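Local coordinates for protein lytic Polysaccharide Monooxygenase (Phytophthora infestans, PDB 6Z5Y) that binds copper and probably cleaves plant pectin oxidatively during infection, as a secreted lytic polysaccharide monooxygenase, of which this chain is the catalytic domain, at residues 56-61 with 146-150; 91-95 with 122-128; 67-73 with 164-168; 5-9 with 80-84. All blocks are in the same frame, centred on the assembly; numbering follows the deposited sequence. Where two conformers were deposited one is given.

Contact 1 (56-61 with 146-150); sequences VRSLMD and RFYWL
Y148 lays one face of its ring against helix 56-60. The CA of R57 sits 3.8 Å from the ring centroid, 6° off the ring normal, a CH-pi contact over the middle of the face. The arginine side chain then runs out over the phenol end, its CG 3.5 Å from Y148 CZ. R57 can follow the ring because its chain is extended, with CG anti to the backbone N (chi1 -180°).
M60 SD lies near the ring plane, 3.9 Å from Y148 CD2, a Met-aromatic contact at the edge. The phenol OH donates to D61 OD1 at 2.7 Å, on the syn side of the carboxylate. D61 OD2 takes R57 NE at 3.0 Å in a salt bridge that joins R57 to the residue just past the helix. R57 NH1 bonds outward to D105 O, and E101 receives the backbone N-H groups of V56 and R57.
At the CB end of the ring, V56 CG1 packs on Y148 CB at 3.7 Å. M60 CE and L59 CD2 reach the two methyls of L150. The axis of helix 56-60 crosses that of strand segment 146-150 at 82°, on the side away from W149, which stacks on the copper ligand Y164. D61 uses one carboxylate oxygen for the phenol and the other for the arginine, which probably stabilises its negative charge and fixes the rotation of the Y148 hydroxyl.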
loop_
_atom_site.group_PDB
_atom_site.type_symbol
_atom_site.label_atom_id
_atom_site.label_comp_id
_atom_site.label_asym_id
_atom_site.label_seq_id
_atom_site.Cartn_x
_atom_site.Cartn_y
_atom_site.Cartn_z
ATOM N N VAL A 56 2.073 6.469 5.269
ATOM C CA VAL A 56 1.746 5.106 5.732
ATOM C C VAL A 56 3.022 4.336 6.076
ATOM O O VAL A 56 3.008 3.567 7.042
ATOM C CB VAL A 56 0.848 4.380 4.724
ATOM C CG1 VAL A 56 0.456 3.014 5.251
ATOM C CG2 VAL A 56 -0.408 5.182 4.422
ATOM N N ARG A 57 4.085 4.530 5.311
ATOM C CA ARG A 57 5.326 3.821 5.615
ATOM C C ARG A 57 5.795 4.171 7.022
ATOM O O ARG A 57 6.236 3.266 7.766
ATOM C CB ARG A 57 6.408 4.169 4.590
ATOM C CG ARG A 57 7.707 3.447 4.880
ATOM C CD ARG A 57 8.700 3.627 3.746
ATOM N NE ARG A 57 9.850 2.757 3.988
ATOM C CZ ARG A 57 10.848 2.600 3.118
ATOM N NH1 ARG A 57 10.873 3.326 2.021
ATOM N NH2 ARG A 57 11.782 1.689 3.318
ATOM N N SER A 58 5.728 5.432 7.398
ATOM C CA SER A 58 6.170 5.923 8.725
ATOM C C SER A 58 5.273 5.335 9.817
ATOM O O SER A 58 5.706 5.134 10.934
ATOM C CB SER A 58 6.156 7.433 8.780
ATOM O OG SER A 58 7.122 7.973 7.876
ATOM N N LEU A 59 3.991 5.194 9.512
ATOM C CA LEU A 59 3.027 4.610 10.462
ATOM C C LEU A 59 3.342 3.140 10.730
ATOM O O LEU A 59 3.265 2.683 11.881
ATOM C CB LEU A 59 1.611 4.774 9.918
ATOM C CG LEU A 59 0.471 4.146 10.716
ATOM C CD1 LEU A 59 0.336 4.829 12.061
ATOM C CD2 LEU A 59 -0.803 4.237 9.903
ATOM N N MET A 60 3.651 2.417 9.673
ATOM C CA MET A 60 3.777 0.945 9.778
ATOM C C MET A 60 5.197 0.487 10.142
ATOM O O MET A 60 5.322 -0.470 10.926
ATOM C CB MET A 60 3.339 0.272 8.479
ATOM C CG MET A 60 1.876 0.485 8.168
ATOM S SD MET A 60 1.353 -0.616 6.869
ATOM C CE MET A 60 -0.359 -0.127 6.700
ATOM N N ASP A 61 6.228 1.060 9.536
ATOM C CA ASP A 61 7.576 0.507 9.681
ATOM C C ASP A 61 7.989 0.528 11.154
ATOM O O ASP A 61 7.917 1.548 11.828
ATOM C CB ASP A 61 8.582 1.309 8.882
ATOM C CG ASP A 61 8.699 0.978 7.412
ATOM O OD1 ASP A 61 7.964 0.081 6.922
ATOM O OD2 ASP A 61 9.592 1.593 6.771
ATOM N N ARG A 146 8.408 -0.749 -2.429
ATOM C CA ARG A 146 7.564 -1.048 -1.274
ATOM C C ARG A 146 6.226 -0.376 -1.451
ATOM O O ARG A 146 6.146 0.826 -1.737
ATOM C CB ARG A 146 8.226 -0.642 0.033
ATOM C CG ARG A 146 9.426 -1.518 0.370
ATOM C CD ARG A 146 10.057 -1.138 1.694
ATOM N NE ARG A 146 11.173 -2.009 2.071
ATOM C CZ ARG A 146 12.438 -1.865 1.670
ATOM N NH1 ARG A 146 12.797 -0.857 0.886
ATOM N NH2 ARG A 146 13.360 -2.725 2.072
ATOM N N PHE A 147 5.179 -1.163 -1.272
ATOM C CA PHE A 147 3.778 -0.695 -1.300
ATOM C C PHE A 147 3.228 -0.775 0.099
ATOM O O PHE A 147 3.423 -1.803 0.785
ATOM C CB PHE A 147 2.980 -1.589 -2.240
ATOM C CG PHE A 147 1.501 -1.326 -2.285
ATOM C CD1 PHE A 147 1.035 -0.136 -2.809
ATOM C CD2 PHE A 147 0.591 -2.218 -1.747
ATOM C CE1 PHE A 147 -0.342 0.085 -2.884
ATOM C CE2 PHE A 147 -0.770 -1.989 -1.804
ATOM C CZ PHE A 147 -1.234 -0.835 -2.373
ATOM N N TYR A 148 2.516 0.256 0.493
ATOM C CA TYR A 148 1.804 0.310 1.778
ATOM C C TYR A 148 0.394 0.791 1.504
ATOM O O TYR A 148 0.225 1.816 0.822
ATOM C CB TYR A 148 2.483 1.276 2.726
ATOM C CG TYR A 148 3.907 0.954 3.090
ATOM C CD1 TYR A 148 4.968 1.319 2.292
ATOM C CD2 TYR A 148 4.190 0.283 4.279
ATOM C CE1 TYR A 148 6.283 0.995 2.669
ATOM C CE2 TYR A 148 5.476 -0.039 4.667
ATOM C CZ TYR A 148 6.526 0.316 3.855
ATOM O OH TYR A 148 7.834 0.044 4.207
ATOM N N TRP A 149 -0.557 0.139 2.125
ATOM C CA TRP A 149 -1.969 0.533 1.990
ATOM C C TRP A 149 -2.625 0.316 3.354
ATOM O O TRP A 149 -2.572 -0.795 3.903
ATOM C CB TRP A 149 -2.658 -0.296 0.909
ATOM C CG TRP A 149 -4.118 -0.064 0.681
ATOM C CD1 TRP A 149 -4.828 1.080 0.865
ATOM C CD2 TRP A 149 -5.022 -1.033 0.134
ATOM N NE1 TRP A 149 -6.132 0.877 0.507
ATOM C CE2 TRP A 149 -6.273 -0.401 0.016
ATOM C CE3 TRP A 149 -4.880 -2.356 -0.295
ATOM C CZ2 TRP A 149 -7.392 -1.075 -0.497
ATOM C CZ3 TRP A 149 -5.979 -3.016 -0.780
ATOM C CH2 TRP A 149 -7.217 -2.393 -0.884
ATOM N N LEU A 150 -3.187 1.384 3.894
ATOM C CA LEU A 150 -4.004 1.298 5.114
ATOM C C LEU A 150 -5.454 1.369 4.696
ATOM O O LEU A 150 -5.979 2.451 4.382
ATOM C CB LEU A 150 -3.641 2.443 6.034
ATOM C CG LEU A 150 -4.304 2.361 7.403
ATOM C CD1 LEU A 150 -3.681 1.264 8.218
ATOM C CD2 LEU A 150 -4.304 3.674 8.120
#

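Contact 2 (91-95 with 122-128)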
loop_
_atom_site.group_PDB
_atom_site.type_symbol
_atom_site.label_atom_id
_atom_site.label_comp_id
_atom_site.label_asym_id
_atom_site.label_seq_id
_atom_site.Cartn_x
_atom_site.Cartn_y
_atom_site.Cartn_z
ATOM N N SER A 91 -3.459 -6.211 -8.451
ATOM C CA SER A 91 -3.898 -7.570 -8.826
ATOM C C SER A 91 -5.393 -7.598 -9.132
ATOM O O SER A 91 -5.837 -8.579 -9.736
ATOM C CB SER A 91 -3.568 -8.564 -7.724
ATOM O OG SER A 91 -4.322 -8.284 -6.550
ATOM N N ARG A 92 -6.121 -6.570 -8.734
ATOM C CA ARG A 92 -7.575 -6.494 -8.849
ATOM C C ARG A 92 -7.921 -5.029 -8.711
ATOM O O ARG A 92 -7.018 -4.160 -8.641
ATOM C CB ARG A 92 -8.244 -7.383 -7.785
ATOM C CG ARG A 92 -7.853 -7.004 -6.362
ATOM C CD ARG A 92 -8.796 -7.562 -5.308
ATOM N NE ARG A 92 -8.835 -9.025 -5.362
ATOM C CZ ARG A 92 -9.876 -9.771 -5.006
ATOM N NH1 ARG A 92 -10.958 -9.217 -4.519
ATOM N NH2 ARG A 92 -9.794 -11.064 -5.194
ATOM N N GLY A 93 -9.204 -4.727 -8.655
ATOM C CA GLY A 93 -9.644 -3.384 -8.309
ATOM C C GLY A 93 -9.511 -3.119 -6.836
ATOM O O GLY A 93 -9.367 -4.068 -6.034
ATOM N N ILE A 94 -9.617 -1.861 -6.475
ATOM C CA ILE A 94 -9.500 -1.449 -5.068
ATOM C C ILE A 94 -10.898 -1.193 -4.489
ATOM O O ILE A 94 -11.620 -0.342 -5.029
ATOM C CB ILE A 94 -8.586 -0.222 -4.942
ATOM C CG1 ILE A 94 -7.160 -0.536 -5.383
ATOM C CG2 ILE A 94 -8.662 0.324 -3.531
ATOM C CD1 ILE A 94 -6.282 0.684 -5.501
ATOM N N VAL A 95 -11.264 -1.930 -3.438
ATOM C CA VAL A 95 -12.645 -1.884 -2.909
ATOM C C VAL A 95 -12.683 -1.412 -1.483
ATOM O O VAL A 95 -13.751 -1.513 -0.895
ATOM C CB VAL A 95 -13.386 -3.238 -3.028
ATOM C CG1 VAL A 95 -13.374 -3.790 -4.428
ATOM C CG2 VAL A 95 -12.876 -4.255 -2.000
ATOM N N GLY A 122 -13.741 1.409 -7.858
ATOM C CA GLY A 122 -14.418 0.964 -6.626
ATOM C C GLY A 122 -14.919 -0.469 -6.706
ATOM O O GLY A 122 -15.371 -0.989 -5.640
ATOM N N THR A 123 -14.731 -1.116 -7.869
ATOM C CA THR A 123 -15.098 -2.518 -8.135
ATOM C C THR A 123 -13.836 -3.355 -8.111
ATOM O O THR A 123 -12.773 -2.856 -8.576
ATOM C CB THR A 123 -15.829 -2.736 -9.479
ATOM O OG1 THR A 123 -15.004 -2.701 -10.649
ATOM C CG2 THR A 123 -16.972 -1.748 -9.669
ATOM N N GLN A 124 -13.943 -4.597 -7.650
ATOM C CA GLN A 124 -12.781 -5.501 -7.699
ATOM C C GLN A 124 -12.540 -5.940 -9.133
ATOM O O GLN A 124 -11.427 -6.366 -9.433
ATOM C CB GLN A 124 -12.961 -6.711 -6.794
ATOM C CG GLN A 124 -14.129 -7.593 -7.173
ATOM C CD GLN A 124 -14.517 -8.358 -5.956
ATOM O OE1 GLN A 124 -15.023 -7.790 -5.016
ATOM N NE2 GLN A 124 -14.177 -9.625 -5.974
ATOM N N GLN A 125 -13.541 -5.885 -10.002
ATOM C CA GLN A 125 -13.479 -6.412 -11.383
ATOM C C GLN A 125 -12.534 -5.571 -12.239
ATOM O O GLN A 125 -11.864 -6.126 -13.109
ATOM C CB GLN A 125 -14.870 -6.400 -11.996
ATOM C CG GLN A 125 -15.838 -7.437 -11.420
ATOM C CD GLN A 125 -16.535 -7.021 -10.157
ATOM O OE1 GLN A 125 -16.207 -6.065 -9.471
ATOM N NE2 GLN A 125 -17.581 -7.754 -9.820
ATOM N N THR A 126 -12.519 -4.271 -12.032
ATOM C CA THR A 126 -11.685 -3.369 -12.875
ATOM C C THR A 126 -10.294 -3.258 -12.267
ATOM O O THR A 126 -10.176 -2.812 -11.138
ATOM C CB THR A 126 -12.321 -1.994 -12.963
ATOM O OG1 THR A 126 -13.588 -2.165 -13.590
ATOM C CG2 THR A 126 -11.498 -1.034 -13.783
ATOM N N ILE A 127 -9.267 -3.624 -13.001
ATOM C CA ILE A 127 -7.910 -3.598 -12.449
ATOM C C ILE A 127 -7.500 -2.166 -12.108
ATOM O O ILE A 127 -7.637 -1.282 -12.934
ATOM C CB ILE A 127 -6.936 -4.228 -13.442
ATOM C CG1 ILE A 127 -7.361 -5.638 -13.829
ATOM C CG2 ILE A 127 -5.515 -4.181 -12.914
ATOM C CD1 ILE A 127 -7.567 -6.573 -12.689
ATOM N N ALA A 128 -7.004 -1.963 -10.898
ATOM C CA ALA A 128 -6.470 -0.659 -10.494
ATOM C C ALA A 128 -5.053 -0.483 -11.028
ATOM O O ALA A 128 -4.253 -1.394 -10.949
ATOM C CB ALA A 128 -6.492 -0.501 -8.990
HETATM O O HOH W 1 -12.810 -11.195 -3.768
#
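G93 and Q124 bring the two loops together at their backbones, with CA atoms 3.8 Å apart. G93 N donates to Q124 O at 2.9 Å. One residue earlier, R92 O accepts from A128 N at 3.1 Å in a nearly straight bond (173°). Both donors stand well above the plane of the carbonyl they meet. The CA of G93 also makes a CA-H...O contact with T123 O at 3.2 Å. T126 O also comes to 2.9 Å from G93 CA, so the two backbones lie close here.
V95 CG1 rests on the 122-124 backbone, 3.4 Å from Q124 N. I94 CG1 meets A128 CB at 3.7 Å on the inner side, and I127 CD1 covers R92 CA. R92 and Q124 extend alongside one another in the same direction, their flat ends turned 47° apart. The R92 chain bends at chi3 (60°), which brings its guanidinium beside Q124. Water 1 bridges them: R92 NH1 donates to it at 2.8 Å, and Q124 NE2 donates weakly.
Further out, T123 OG1 accepts from T126 N, an ST motif. D121 takes both threonine hydroxyls into hydrogen bonds. S91 OG holds Y3 N. V95 directly precedes the copper ligand H96, and R92 lies near H1. The 91-95 loop therefore borders the copper site, and 122-128 backs it. H1 and H96 form the histidine brace characteristic of lytic polysaccharide monooxygenases.

Contact 3 (67-73 with 164-168); sequences GEECGFT and YKNCI
K165 NZ donates to E68 O at 2.8 Å, and T73 OG1 accepts from C167 N at 2.8 Å. These two bonds fasten opposite ends of the 67-73 loop to strand 158-170. The ammonium comes from above the E68 carbonyl plane. G71 N reaches the same oxygen from the other face, closing the type II turn from E68 to G71. K165 gets there by a bend at chi3 (-82°), and its NZ also bonds F66 O. The hydroxyl of T73 works both ways: it takes the C167 N-H in a fairly straight bond (164°) and gives its own proton to C70 O at 2.7 Å, in the carbonyl plane on a lone pair. C70 O also accepts T73 N, the closing bond of the type II' turn from C70 to T73.
The C70-C167 disulfide adds a covalent link, with SG atoms 2.0 Å apart and chi3 -81°. It ties two overlapping beta turns to strand 158-170 of the five-stranded antiparallel sheet, part of the immunoglobulin-like beta-sandwich usual for lytic polysaccharide monooxygenases. The same strand carries Y164, whose CB points away from the loop and which belongs to the copper site.
Water 2 fills in beside the turn, accepting from F72 N and donating to K165 O, each at 2.9 Å. N166 ND2 bonds that same K165 O weakly. The T73 and N166 side chains cross nearly perpendicularly, with T73 CG2 3.7 Å from N166 ND2. The N166 OD1 turns away to I4 N, linking the strand to the N-terminal segment.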
loop_
_atom_site.group_PDB
_atom_site.type_symbol
_atom_site.label_atom_id
_atom_site.label_comp_id
_atom_site.label_asym_id
_atom_site.label_seq_id
_atom_site.Cartn_x
_atom_site.Cartn_y
_atom_site.Cartn_z
ATOM N N GLY A 67 2.544 -5.810 12.082
ATOM C CA GLY A 67 2.955 -7.140 11.653
ATOM C C GLY A 67 4.196 -7.128 10.791
ATOM O O GLY A 67 4.902 -6.131 10.638
ATOM N N GLU A 68 4.458 -8.286 10.200
ATOM C CA GLU A 68 5.714 -8.627 9.514
ATOM C C GLU A 68 6.031 -7.576 8.438
ATOM O O GLU A 68 5.167 -7.269 7.576
ATOM C CB GLU A 68 5.537 -9.981 8.817
ATOM C CG GLU A 68 5.860 -11.219 9.627
ATOM C CD GLU A 68 5.951 -12.391 8.663
ATOM O OE1 GLU A 68 6.835 -12.358 7.771
ATOM O OE2 GLU A 68 5.102 -13.293 8.761
ATOM N N GLU A 69 7.286 -7.191 8.372
ATOM C CA GLU A 69 7.833 -6.424 7.251
ATOM C C GLU A 69 7.560 -7.196 5.947
ATOM O O GLU A 69 7.709 -8.391 5.922
ATOM C CB GLU A 69 9.351 -6.263 7.493
ATOM C CG GLU A 69 9.999 -5.311 6.543
ATOM C CD GLU A 69 11.462 -5.022 6.754
ATOM O OE1 GLU A 69 12.042 -5.548 7.722
ATOM O OE2 GLU A 69 12.030 -4.318 5.895
ATOM N N CYS A 70 7.155 -6.479 4.931
ATOM C CA CYS A 70 6.932 -7.015 3.584
ATOM C C CYS A 70 5.711 -7.930 3.499
ATOM O O CYS A 70 5.403 -8.440 2.427
ATOM C CB CYS A 70 8.163 -7.713 3.030
ATOM S SG CYS A 70 9.556 -6.569 2.841
ATOM N N GLY A 71 4.971 -8.124 4.593
ATOM C CA GLY A 71 3.807 -9.012 4.499
ATOM C C GLY A 71 4.203 -10.391 4.046
ATOM O O GLY A 71 5.160 -10.988 4.557
ATOM N N PHE A 72 3.456 -10.908 3.076
ATOM C CA PHE A 72 3.647 -12.257 2.515
ATOM C C PHE A 72 4.681 -12.247 1.401
ATOM O O PHE A 72 5.017 -13.323 0.908
ATOM C CB PHE A 72 2.307 -12.791 2.025
ATOM C CG PHE A 72 1.230 -12.859 3.068
ATOM C CD1 PHE A 72 1.094 -13.958 3.874
ATOM C CD2 PHE A 72 0.331 -11.826 3.247
ATOM C CE1 PHE A 72 0.064 -14.025 4.808
ATOM C CE2 PHE A 72 -0.681 -11.874 4.183
ATOM C CZ PHE A 72 -0.815 -12.984 4.978
ATOM N N THR A 73 5.117 -11.071 0.973
ATOM C CA THR A 73 6.010 -10.974 -0.172
ATOM C C THR A 73 7.441 -11.126 0.290
ATOM O O THR A 73 7.799 -10.836 1.433
ATOM C CB THR A 73 5.806 -9.663 -0.940
ATOM O OG1 THR A 73 6.196 -8.544 -0.130
ATOM C CG2 THR A 73 4.380 -9.509 -1.434
ATOM N N TYR A 164 -1.894 -3.610 4.297
ATOM C CA TYR A 164 -1.373 -4.355 3.149
ATOM C C TYR A 164 0.026 -3.810 2.885
ATOM O O TYR A 164 0.226 -2.591 2.796
ATOM C CB TYR A 164 -2.264 -4.169 1.921
ATOM C CG TYR A 164 -3.663 -4.680 2.103
ATOM C CD1 TYR A 164 -4.613 -3.888 2.700
ATOM C CD2 TYR A 164 -4.026 -5.954 1.691
ATOM C CE1 TYR A 164 -5.901 -4.335 2.898
ATOM C CE2 TYR A 164 -5.315 -6.430 1.920
ATOM C CZ TYR A 164 -6.255 -5.602 2.507
ATOM O OH TYR A 164 -7.531 -6.070 2.726
ATOM N N LYS A 165 0.979 -4.723 2.723
ATOM C CA LYS A 165 2.359 -4.391 2.444
ATOM C C LYS A 165 2.890 -5.345 1.404
ATOM O O LYS A 165 2.713 -6.556 1.520
ATOM C CB LYS A 165 3.211 -4.502 3.708
ATOM C CG LYS A 165 3.003 -3.382 4.698
ATOM C CD LYS A 165 3.679 -3.611 6.025
ATOM C CE LYS A 165 2.853 -4.502 6.918
ATOM N NZ LYS A 165 3.628 -4.936 8.108
ATOM N N ASN A 166 3.627 -4.772 0.440
ATOM C CA ASN A 166 4.411 -5.598 -0.494
ATOM C C ASN A 166 5.825 -5.031 -0.547
ATOM O O ASN A 166 6.028 -3.812 -0.458
ATOM C CB ASN A 166 3.847 -5.548 -1.915
ATOM C CG ASN A 166 2.390 -5.905 -2.081
ATOM O OD1 ASN A 166 1.785 -5.427 -3.045
ATOM N ND2 ASN A 166 1.830 -6.771 -1.253
ATOM N N CYS A 167 6.774 -5.911 -0.775
ATOM C CA CYS A 167 8.164 -5.581 -1.104
ATOM C C CYS A 167 8.444 -6.331 -2.402
ATOM O O CYS A 167 8.267 -7.539 -2.419
ATOM C CB CYS A 167 9.145 -6.045 -0.030
ATOM S SG CYS A 167 8.885 -5.170 1.519
ATOM N N ILE A 168 8.896 -5.595 -3.423
ATOM C CA ILE A 168 9.128 -6.182 -4.756
ATOM C C ILE A 168 10.478 -5.719 -5.248
ATOM O O ILE A 168 10.655 -4.544 -5.576
ATOM C CB ILE A 168 8.023 -5.787 -5.745
ATOM C CG1 ILE A 168 6.640 -6.172 -5.194
ATOM C CG2 ILE A 168 8.294 -6.458 -7.072
ATOM C CD1 ILE A 168 5.473 -5.786 -6.074
HETATM O O HOH W 2 1.773 -9.261 1.365
#

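Contact 4 (5-9 with 80-84)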
loop_
_atom_site.group_PDB
_atom_site.type_symbol
_atom_site.label_atom_id
_atom_site.label_comp_id
_atom_site.label_asym_id
_atom_site.label_seq_id
_atom_site.Cartn_x
_atom_site.Cartn_y
_atom_site.Cartn_z
ATOM N N ALA A 5 0.758 -6.474 -8.692
ATOM C CA ALA A 5 0.989 -7.640 -9.545
ATOM C C ALA A 5 2.029 -7.371 -10.624
ATOM O O ALA A 5 2.646 -8.344 -11.100
ATOM C CB ALA A 5 -0.304 -8.082 -10.164
ATOM N N LYS A 6 2.199 -6.145 -11.037
ATOM C CA LYS A 6 3.201 -5.736 -12.026
ATOM C C LYS A 6 3.794 -4.448 -11.508
ATOM O O LYS A 6 3.069 -3.488 -11.326
ATOM C CB LYS A 6 2.502 -5.533 -13.354
ATOM C CG LYS A 6 3.424 -5.422 -14.528
ATOM C CD LYS A 6 2.686 -5.384 -15.836
ATOM C CE LYS A 6 3.619 -5.417 -17.016
ATOM N NZ LYS A 6 2.886 -5.109 -18.257
ATOM N N PRO A 7 5.093 -4.389 -11.222
ATOM C CA PRO A 7 6.060 -5.490 -11.339
ATOM C C PRO A 7 5.719 -6.653 -10.405
ATOM O O PRO A 7 5.059 -6.477 -9.381
ATOM C CB PRO A 7 7.380 -4.814 -10.961
ATOM C CG PRO A 7 6.973 -3.697 -10.062
ATOM C CD PRO A 7 5.672 -3.188 -10.628
ATOM N N ALA A 8 6.165 -7.840 -10.788
ATOM C CA ALA A 8 5.687 -9.057 -10.124
ATOM C C ALA A 8 6.399 -9.279 -8.808
ATOM O O ALA A 8 7.632 -9.374 -8.744
ATOM C CB ALA A 8 5.910 -10.235 -11.014
ATOM N N PRO A 9 5.633 -9.514 -7.737
ATOM C CA PRO A 9 6.187 -9.929 -6.460
ATOM C C PRO A 9 6.593 -11.404 -6.467
ATOM O O PRO A 9 6.111 -12.172 -7.271
ATOM C CB PRO A 9 4.989 -9.766 -5.526
ATOM C CG PRO A 9 3.786 -10.085 -6.413
ATOM C CD PRO A 9 4.161 -9.524 -7.751
ATOM N N SER A 80 12.290 -8.273 -10.403
ATOM C CA SER A 80 11.397 -8.055 -11.543
ATOM C C SER A 80 11.814 -6.823 -12.324
ATOM O O SER A 80 12.367 -5.883 -11.776
ATOM C CB SER A 80 9.991 -7.915 -11.082
ATOM O OG SER A 80 9.503 -9.169 -10.651
ATOM N N GLU A 81 11.502 -6.809 -13.597
ATOM C CA GLU A 81 11.792 -5.617 -14.426
ATOM C C GLU A 81 10.767 -4.529 -14.157
ATOM O O GLU A 81 9.578 -4.804 -14.043
ATOM C CB GLU A 81 11.717 -5.991 -15.889
ATOM C CG GLU A 81 12.856 -6.888 -16.270
ATOM C CD GLU A 81 14.165 -6.115 -16.385
ATOM O OE1 GLU A 81 14.109 -4.938 -16.795
ATOM O OE2 GLU A 81 15.233 -6.657 -16.052
ATOM N N PRO A 82 11.194 -3.259 -14.024
ATOM C CA PRO A 82 10.208 -2.195 -13.942
ATOM C C PRO A 82 9.329 -2.168 -15.195
ATOM O O PRO A 82 9.823 -2.303 -16.302
ATOM C CB PRO A 82 11.075 -0.929 -13.806
ATOM C CG PRO A 82 12.395 -1.408 -13.229
ATOM C CD PRO A 82 12.575 -2.767 -13.885
ATOM N N PRO A 83 8.008 -1.932 -15.069
ATOM C CA PRO A 83 7.182 -1.607 -16.236
ATOM C C PRO A 83 7.786 -0.461 -17.036
ATOM O O PRO A 83 8.409 0.429 -16.491
ATOM C CB PRO A 83 5.828 -1.231 -15.627
ATOM C CG PRO A 83 5.810 -2.035 -14.329
ATOM C CD PRO A 83 7.223 -1.945 -13.828
ATOM N N SER A 84 7.507 -0.438 -18.332
ATOM C CA SER A 84 8.071 0.562 -19.259
ATOM C C SER A 84 7.094 1.724 -19.482
ATOM O O SER A 84 7.425 2.602 -20.307
ATOM C CB SER A 84 8.439 -0.078 -20.584
ATOM O OG SER A 84 7.287 -0.562 -21.204
#
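Strand 4-6, an outer strand of the three-stranded sheet, ends in a classic beta bulge where A5 and K6 both face T89. A cis peptide bond then leads into P7, and the chain turns along the 80-84 loop. P7 carries much of the packing. Its CD lies 3.8 Å from P83 CD, the two proline rings crossing at about a right angle. Further along the ring, P7 CB meets E81 O at 3.8 Å and S80 CB at 4.1 Å. K6 adds a looser touch, CG to P83 CG at 4.1 Å, with the two side chains running in opposite directions.
A single hydrogen bond joins the segments. At 2.7 Å, S80 OG meets a lone pair of A8 O, within the plane of that carbonyl, and donates to it. The hydroxyl is placed by chi1 of -72°, which sets OG anti to the carbonyl carbon. Y135 packs against P7, P82 and P83, and the S80 backbone bonds to P169 and T171.
The contact is mostly apolar and proline-rich. The prolines lack N-H groups, which is consistent with the segments joining through ring packing and one side-chain hydroxyl rather than a ladder of backbone bonds.

From the N terminus, residues 5-9 pair with 80-84, and contact 4 closes the first long loop. Residues 56-61 and 67-73 lie within that loop, but their partners on strands 143-155 and 158-170 come later. Contacts 1 and 3 therefore both cross contact 4 and also cross each other. Contact 2 opens after contact 4 has closed and is enclosed by contacts 1 and 3. Contacts 1 and 3 meet through the paired strands 143-155 and 158-170 of the five-stranded sheet. I168 packs against 7-9, joining contact 3 to contact 4. A5 touches S91, and I94 touches W149, bringing contact 2 against contacts 4 and 1.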